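Local coordinates for agmatine N-acetyltransferase (Drosophila melanogaster, PDB 7CIW), which transfers an acetyl group from acetyl-CoA to agmatine, and probably also acylates aromatic amines such as dopamine and serotonin, at residues G139-G144 with V175-Y180; V164-T167 with A171-L174. The protein carries 1 engineered substitution. All blocks are in the same frame, centred on the assembly; numbering follows the deposited sequence.

Contact 1. Residues G139-G144 with V175-Y180. With COA (coenzyme A), chain B.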
loop_
_atom_site.group_PDB
_atom_site.type_symbol
_atom_site.label_atom_id
_atom_site.label_comp_id
_atom_site.label_asym_id
_atom_site.label_seq_id
_atom_site.Cartn_x
_atom_site.Cartn_y
_atom_site.Cartn_z
ATOM N N GLY A 139 -6.747 12.197 -10.872
ATOM C CA GLY A 139 -8.064 12.795 -10.972
ATOM C C GLY A 139 -8.980 12.136 -11.975
ATOM O O GLY A 139 -10.033 12.701 -12.302
ATOM N N ARG A 140 -8.612 10.957 -12.476
ATOM C CA ARG A 140 -9.421 10.209 -13.429
ATOM C C ARG A 140 -9.875 8.876 -12.846
ATOM O O ARG A 140 -10.204 7.954 -13.599
ATOM C CB ARG A 140 -8.657 9.979 -14.737
ATOM C CG ARG A 140 -7.826 11.161 -15.232
ATOM C CD ARG A 140 -8.641 12.440 -15.321
ATOM N NE ARG A 140 -9.067 12.744 -16.685
ATOM C CZ ARG A 140 -9.956 13.684 -16.992
ATOM N NH1 ARG A 140 -10.511 14.409 -16.028
ATOM N NH2 ARG A 140 -10.290 13.899 -18.257
ATOM N N ASN A 141 -9.864 8.759 -11.516
ATOM C CA ASN A 141 -10.306 7.562 -10.788
ATOM C C ASN A 141 -9.538 6.303 -11.207
ATOM O O ASN A 141 -10.059 5.190 -11.133
ATOM C CB ASN A 141 -11.816 7.347 -10.934
ATOM C CG ASN A 141 -12.363 6.342 -9.934
ATOM O OD1 ASN A 141 -12.213 6.504 -8.721
ATOM N ND2 ASN A 141 -12.984 5.286 -10.444
ATOM N N LEU A 142 -8.286 6.441 -11.644
ATOM C CA LEU A 142 -7.485 5.237 -11.863
ATOM C C LEU A 142 -7.175 4.541 -10.543
ATOM O O LEU A 142 -7.135 3.305 -10.474
ATOM C CB LEU A 142 -6.190 5.579 -12.594
ATOM C CG LEU A 142 -6.306 6.016 -14.053
ATOM C CD1 LEU A 142 -4.936 5.959 -14.707
ATOM C CD2 LEU A 142 -7.302 5.143 -14.785
ATOM N N GLY A 143 -6.940 5.310 -9.484
ATOM C CA GLY A 143 -6.732 4.689 -8.185
ATOM C C GLY A 143 -7.932 3.863 -7.767
ATOM O O GLY A 143 -7.799 2.710 -7.355
ATOM N N GLY A 144 -9.128 4.435 -7.907
ATOM C CA GLY A 144 -10.326 3.702 -7.533
ATOM C C GLY A 144 -10.543 2.469 -8.387
ATOM O O GLY A 144 -10.974 1.426 -7.887
ATOM N N VAL A 175 -10.630 6.142 -0.799
ATOM C CA VAL A 175 -11.282 4.934 -0.312
ATOM C C VAL A 175 -12.557 5.281 0.429
ATOM O O VAL A 175 -13.479 4.472 0.481
ATOM C CB VAL A 175 -10.332 4.079 0.549
ATOM C CG1 VAL A 175 -9.161 3.615 -0.292
ATOM C CG2 VAL A 175 -9.831 4.849 1.751
ATOM N N GLN A 176 -12.649 6.490 0.985
ATOM C CA GLN A 176 -13.933 6.963 1.495
ATOM C C GLN A 176 -14.986 6.961 0.396
ATOM O O GLN A 176 -16.128 6.533 0.603
ATOM C CB GLN A 176 -13.781 8.371 2.054
ATOM C CG GLN A 176 -13.121 8.454 3.392
ATOM C CD GLN A 176 -13.090 9.878 3.888
ATOM O OE1 GLN A 176 -12.837 10.811 3.116
ATOM N NE2 GLN A 176 -13.379 10.063 5.168
ATOM N N ARG A 177 -14.623 7.480 -0.775
ATOM C CA ARG A 177 -15.533 7.487 -1.911
ATOM C C ARG A 177 -15.918 6.073 -2.323
ATOM O O ARG A 177 -17.036 5.842 -2.796
ATOM C CB ARG A 177 -14.872 8.256 -3.064
ATOM C CG ARG A 177 -15.254 7.855 -4.464
ATOM C CD ARG A 177 -14.792 8.928 -5.434
ATOM N NE ARG A 177 -13.601 8.547 -6.196
ATOM C CZ ARG A 177 -12.435 9.193 -6.158
ATOM N NH1 ARG A 177 -12.273 10.261 -5.384
ATOM N NH2 ARG A 177 -11.423 8.770 -6.903
ATOM N N LEU A 178 -15.018 5.106 -2.131
ATOM C CA LEU A 178 -15.317 3.712 -2.417
ATOM C C LEU A 178 -16.157 3.040 -1.332
ATOM O O LEU A 178 -16.579 1.893 -1.522
ATOM C CB LEU A 178 -14.006 2.940 -2.603
ATOM C CG LEU A 178 -13.233 3.353 -3.854
ATOM C CD1 LEU A 178 -11.910 2.596 -3.947
ATOM C CD2 LEU A 178 -14.073 3.127 -5.116
ATOM N N GLY A 179 -16.415 3.713 -0.215
ATOM C CA GLY A 179 -17.201 3.124 0.849
ATOM C C GLY A 179 -16.421 2.345 1.884
ATOM O O GLY A 179 -17.021 1.562 2.629
ATOM N N TYR A 180 -15.105 2.516 1.949
ATOM C CA TYR A 180 -14.344 1.904 3.026
ATOM C C TYR A 180 -14.650 2.617 4.339
ATOM O O TYR A 180 -15.107 3.765 4.357
ATOM C CB TYR A 180 -12.843 1.997 2.758
ATOM C CG TYR A 180 -12.249 1.054 1.732
ATOM C CD1 TYR A 180 -12.735 1.001 0.435
ATOM C CD2 TYR A 180 -11.156 0.257 2.062
ATOM C CE1 TYR A 180 -12.166 0.145 -0.507
ATOM C CE2 TYR A 180 -10.580 -0.588 1.125
ATOM C CZ TYR A 180 -11.090 -0.637 -0.145
ATOM O OH TYR A 180 -10.517 -1.484 -1.067
HETATM N N1A COA B . -1.728 15.674 -5.061
HETATM C C2A COA B . -2.638 16.667 -5.267
HETATM N N3A COA B . -3.925 16.365 -5.646
HETATM C C4A COA B . -4.298 15.087 -5.820
HETATM C C5A COA B . -3.397 14.113 -5.621
HETATM C C6A COA B . -2.109 14.421 -5.234
HETATM N N6A COA B . -0.803 13.717 -4.902
HETATM N N7A COA B . -3.982 12.910 -5.849
HETATM C C8A COA B . -5.257 13.129 -6.197
HETATM N N9A COA B . -5.448 14.457 -6.170
HETATM C C1B COA B . -6.484 15.260 -6.462
HETATM C C2B COA B . -6.842 14.995 -7.945
HETATM O O2B COA B . -5.990 15.773 -8.874
HETATM C C3B COA B . -8.162 15.253 -8.046
HETATM O O3B COA B . -8.510 16.664 -8.017
HETATM P P3B COA B . -8.704 17.595 -9.382
HETATM O O7A COA B . -9.211 16.746 -10.531
HETATM O O8A COA B . -9.626 18.778 -9.070
HETATM O O9A COA B . -7.313 18.122 -9.703
HETATM C C4B COA B . -8.769 14.713 -6.629
HETATM O O4B COA B . -7.788 14.776 -5.738
HETATM C C5B COA B . -9.342 13.322 -6.754
HETATM O O5B COA B . -8.434 12.550 -7.529
HETATM P P1A COA B . -8.453 10.875 -7.459
HETATM O O1A COA B . -9.237 10.328 -6.263
HETATM O O2A COA B . -8.942 10.328 -8.793
HETATM O O3A COA B . -6.881 10.480 -7.215
HETATM P P2A COA B . -5.993 9.380 -8.051
HETATM O O4A COA B . -5.757 9.859 -9.452
HETATM O O5A COA B . -6.661 8.026 -7.975
HETATM O O6A COA B . -4.587 9.432 -7.197
HETATM C CBP COA B . -3.239 8.601 -5.507
HETATM C CCP COA B . -4.616 9.111 -5.845
HETATM C CDP COA B . -3.068 7.208 -6.202
HETATM C CEP COA B . -3.095 8.445 -3.986
HETATM C CAP COA B . -2.221 9.629 -5.995
HETATM O OAP COA B . -2.355 10.796 -5.221
HETATM C C9P COA B . -0.755 9.162 -5.886
HETATM O O9P COA B . -0.263 8.397 -6.659
HETATM N N8P COA B . 0.055 9.715 -4.820
HETATM C C7P COA B . 1.483 9.377 -4.674
HETATM C C6P COA B . 1.767 7.958 -4.018
HETATM C C5P COA B . 0.916 7.881 -2.775
HETATM O O5P COA B . 0.968 8.716 -1.910
HETATM N N4P COA B . 0.012 6.698 -2.690
HETATM C C3P COA B . -0.924 6.461 -1.603
HETATM C C2P COA B . -0.239 6.168 -0.268
HETATM S S1P COA B . -1.668 5.697 0.755
HETATM O O HOH W 1 -14.559 6.269 -7.289
#

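Contact 2. Residues V164-T167 with A171-L174. Engineered in segment 171-174: Ala171 (natural residue Ser). With COA (coenzyme A), chain B; G0R (N-(4-carbamimidamidobutyl)ethanamide), chain C.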
loop_
_atom_site.group_PDB
_atom_site.type_symbol
_atom_site.label_atom_id
_atom_site.label_comp_id
_atom_site.label_asym_id
_atom_site.label_seq_id
_atom_site.Cartn_x
_atom_site.Cartn_y
_atom_site.Cartn_z
ATOM N N VAL A 164 -6.177 -1.249 4.049
ATOM C CA VAL A 164 -5.201 -0.370 3.409
ATOM C C VAL A 164 -4.791 0.730 4.387
ATOM O O VAL A 164 -5.646 1.312 5.064
ATOM C CB VAL A 164 -5.769 0.201 2.089
ATOM C CG1 VAL A 164 -7.088 0.975 2.335
ATOM C CG2 VAL A 164 -4.736 1.081 1.377
ATOM N N ASP A 165 -3.482 0.984 4.512
ATOM C CA ASP A 165 -2.974 2.070 5.355
ATOM C C ASP A 165 -2.816 3.314 4.493
ATOM O O ASP A 165 -1.825 3.463 3.778
ATOM C CB ASP A 165 -1.635 1.709 5.995
ATOM C CG ASP A 165 -1.700 0.457 6.850
ATOM O OD1 ASP A 165 -2.732 0.236 7.519
ATOM O OD2 ASP A 165 -0.705 -0.302 6.861
ATOM N N CYS A 166 -3.768 4.235 4.590
ATOM C CA CYS A 166 -3.697 5.472 3.820
ATOM C C CYS A 166 -2.773 6.448 4.535
ATOM O O CYS A 166 -3.179 7.227 5.401
ATOM C CB CYS A 166 -5.089 6.048 3.608
ATOM S SG CYS A 166 -6.157 4.983 2.602
ATOM N N THR A 167 -1.494 6.365 4.187
ATOM C CA THR A 167 -0.517 7.326 4.666
ATOM C C THR A 167 -0.733 8.700 4.043
ATOM O O THR A 167 -0.271 9.703 4.597
ATOM C CB THR A 167 0.885 6.801 4.355
ATOM O OG1 THR A 167 1.001 6.600 2.945
ATOM C CG2 THR A 167 1.110 5.463 5.054
ATOM N N ALA A 171 -5.321 9.278 -0.687
ATOM C CA ALA A 171 -5.771 7.894 -0.699
ATOM C C ALA A 171 -6.915 7.695 0.283
ATOM O O ALA A 171 -7.869 6.970 -0.009
ATOM C CB ALA A 171 -4.609 6.955 -0.386
ATOM N N ALA A 172 -6.842 8.340 1.453
ATOM C CA ALA A 172 -7.964 8.270 2.386
ATOM C C ALA A 172 -9.250 8.758 1.730
ATOM O O ALA A 172 -10.293 8.100 1.819
ATOM C CB ALA A 172 -7.654 9.076 3.647
ATOM N N ARG A 173 -9.189 9.903 1.042
ATOM C CA ARG A 173 -10.382 10.435 0.385
ATOM C C ARG A 173 -10.882 9.499 -0.710
ATOM O O ARG A 173 -12.097 9.356 -0.912
ATOM C CB ARG A 173 -10.086 11.819 -0.182
ATOM C CG ARG A 173 -9.939 12.886 0.891
ATOM C CD ARG A 173 -9.212 14.089 0.346
ATOM N NE ARG A 173 -8.777 14.973 1.423
ATOM C CZ ARG A 173 -8.033 16.056 1.233
ATOM N NH1 ARG A 173 -7.651 16.401 0.006
ATOM N NH2 ARG A 173 -7.675 16.798 2.269
ATOM N N LEU A 174 -9.960 8.866 -1.436
ATOM C CA LEU A 174 -10.355 7.913 -2.470
ATOM C C LEU A 174 -11.136 6.740 -1.880
ATOM O O LEU A 174 -12.201 6.370 -2.393
ATOM C CB LEU A 174 -9.114 7.418 -3.218
ATOM C CG LEU A 174 -9.336 6.134 -4.014
ATOM C CD1 LEU A 174 -10.312 6.425 -5.143
ATOM C CD2 LEU A 174 -8.042 5.567 -4.559
HETATM N N1A COA B . -1.728 15.674 -5.061
HETATM C C2A COA B . -2.638 16.667 -5.267
HETATM N N3A COA B . -3.925 16.365 -5.646
HETATM C C4A COA B . -4.298 15.087 -5.820
HETATM C C5A COA B . -3.397 14.113 -5.621
HETATM C C6A COA B . -2.109 14.421 -5.234
HETATM N N6A COA B . -0.803 13.717 -4.902
HETATM N N7A COA B . -3.982 12.910 -5.849
HETATM C C8A COA B . -5.257 13.129 -6.197
HETATM N N9A COA B . -5.448 14.457 -6.170
HETATM C C1B COA B . -6.484 15.260 -6.462
HETATM C C2B COA B . -6.842 14.995 -7.945
HETATM O O2B COA B . -5.990 15.773 -8.874
HETATM C C3B COA B . -8.162 15.253 -8.046
HETATM O O3B COA B . -8.510 16.664 -8.017
HETATM P P3B COA B . -8.704 17.595 -9.382
HETATM O O7A COA B . -9.211 16.746 -10.531
HETATM O O8A COA B . -9.626 18.778 -9.070
HETATM O O9A COA B . -7.313 18.122 -9.703
HETATM C C4B COA B . -8.769 14.713 -6.629
HETATM O O4B COA B . -7.788 14.776 -5.738
HETATM C C5B COA B . -9.342 13.322 -6.754
HETATM O O5B COA B . -8.434 12.550 -7.529
HETATM P P1A COA B . -8.453 10.875 -7.459
HETATM O O1A COA B . -9.237 10.328 -6.263
HETATM O O2A COA B . -8.942 10.328 -8.793
HETATM O O3A COA B . -6.881 10.480 -7.215
HETATM P P2A COA B . -5.993 9.380 -8.051
HETATM O O4A COA B . -5.757 9.859 -9.452
HETATM O O5A COA B . -6.661 8.026 -7.975
HETATM O O6A COA B . -4.587 9.432 -7.197
HETATM C CBP COA B . -3.239 8.601 -5.507
HETATM C CCP COA B . -4.616 9.111 -5.845
HETATM C CDP COA B . -3.068 7.208 -6.202
HETATM C CEP COA B . -3.095 8.445 -3.986
HETATM C CAP COA B . -2.221 9.629 -5.995
HETATM O OAP COA B . -2.355 10.796 -5.221
HETATM C C9P COA B . -0.755 9.162 -5.886
HETATM O O9P COA B . -0.263 8.397 -6.659
HETATM N N8P COA B . 0.055 9.715 -4.820
HETATM C C7P COA B . 1.483 9.377 -4.674
HETATM C C6P COA B . 1.767 7.958 -4.018
HETATM C C5P COA B . 0.916 7.881 -2.775
HETATM O O5P COA B . 0.968 8.716 -1.910
HETATM N N4P COA B . 0.012 6.698 -2.690
HETATM C C3P COA B . -0.924 6.461 -1.603
HETATM C C2P COA B . -0.239 6.168 -0.268
HETATM S S1P COA B . -1.668 5.697 0.755
HETATM C C10 G0R C . 6.771 1.320 1.476
HETATM N N12 G0R C . 7.665 2.470 1.452
HETATM C C1 G0R C . -1.522 1.960 -0.247
HETATM C C2 G0R C . -0.186 2.582 0.152
HETATM C C5 G0R C . 1.457 3.186 1.977
HETATM C C6 G0R C . 2.476 2.095 2.315
HETATM C C7 G0R C . 3.748 2.654 2.962
HETATM C C8 G0R C . 4.981 2.736 2.053
HETATM N N4 G0R C . 0.193 2.607 1.550
HETATM N N9 G0R C . 5.552 1.442 1.753
HETATM N N11 G0R C . 7.279 0.006 1.171
HETATM O O3 G0R C . 0.537 3.026 -0.678
#

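Contact 1. Residues G139-G144 with V175-Y180
Asn141 and Arg177 join in a polar contact at the pyrophosphate-binding loop of the GNAT fold, where the loop leading into helix 142-156 faces the end of helix 169-177. Arg177 NH2 donates to Asn141 OD1 over 3.0 Å in a nearly straight bond (N-H...O 166°), reaching a lone pair in the carbonyl plane of the amide. The acceptor also lies in the guanidinium plane, although the amide and guanidinium planes are turned 58° apart. Asn141 reaches this position with CG anti to its backbone N (chi1 -166°), while the Arg177 chain bends at chi3 to bring its guanidinium to both OD1 and the cofactor. A water completes the link, donating to Asn141 OD1 at 2.8 Å and accepting from Arg177 NE.

Coenzyme A takes the neighbouring edge of the guanidinium, between NH1 and NH2. Its O1A takes a bond of 2.8 Å from Arg177 NH2, the nitrogen common to both edges, and a longer one of 3.2 Å from Arg177 NH1. On the loop side, Gly139 N donates to COA O4A at 2.9 Å and Asn141 N to COA O2A at 3.3 Å, with a weak bond from Gly143 N to COA O5A. Farther along, Leu178 CD1 packs on Gly144 CA at 4.1 Å, next to a Schellman motif with Gly179 at positive phi.

These bonds at two edges would hold the guanidinium in its rotation. Asn141 acts in both shells: its side chain positions an arginine whose charge would offset that of the pyrophosphate, while its backbone N holds the phosphate directly.

Contact 2. Residues V164-T167 with A171-L174
Cys166 packs on Ala171 and Ala172 where strand 161-166 of the GNAT sheet gives way to helix 169-177, beside the site where the cofactor thiol and the acetylated product meet. The strand ends in an inverse gamma turn centred on Cys166, closed by a weak bond from Thr167 N to Asp165 O. Cys166 directs its side chain at the first turn of the helix: SG, placed beside its own backbone N (chi1 -64°), lies 3.6 Å from Ala171 C, and CB meets Ala172 CB at 4.0 Å. No hydrogen bond crosses between the two segments, and all three residues are buried; Phe212 of strand 208-215 adds to the packing around Cys166 and Ala172.

The strand end also borders the reactants. Asp165 O accepts a weak bond from the amide N4 of N-acetylagmatine at 3.1 Å, and Val164 CG2 touches the acetyl methyl C1 of that ligand. Thr167 OG1, which is hydrogen-bonded to Glu34, passes 3.5 Å from COA C2P. Ala171 is an engineered replacement of a serine, and its methyl touches both strand and cofactor: CB is 3.9 Å from Cys166 SG and 3.4 Å from COA S1P.

In the fold
Helix 169-177 takes part in both contacts: its beginning packs on strand 161-166 in contact 2, and its end reaches the loop before helix 142-156 in contact 1. Contact 2 is buried and apolar, near the thiol end of coenzyme A and the product; contact 1 is partly exposed and polar, at the pyrophosphate. The two therefore meet different portions of one extended cofactor. They also touch directly, with Leu174 CD1 3.6 Å from Gly144 N and Val175 CG2 3.8 Å from Cys166 SG, so that helix 169-177 touches the start of helix 142-156 through Leu174 and the sheet through Val175.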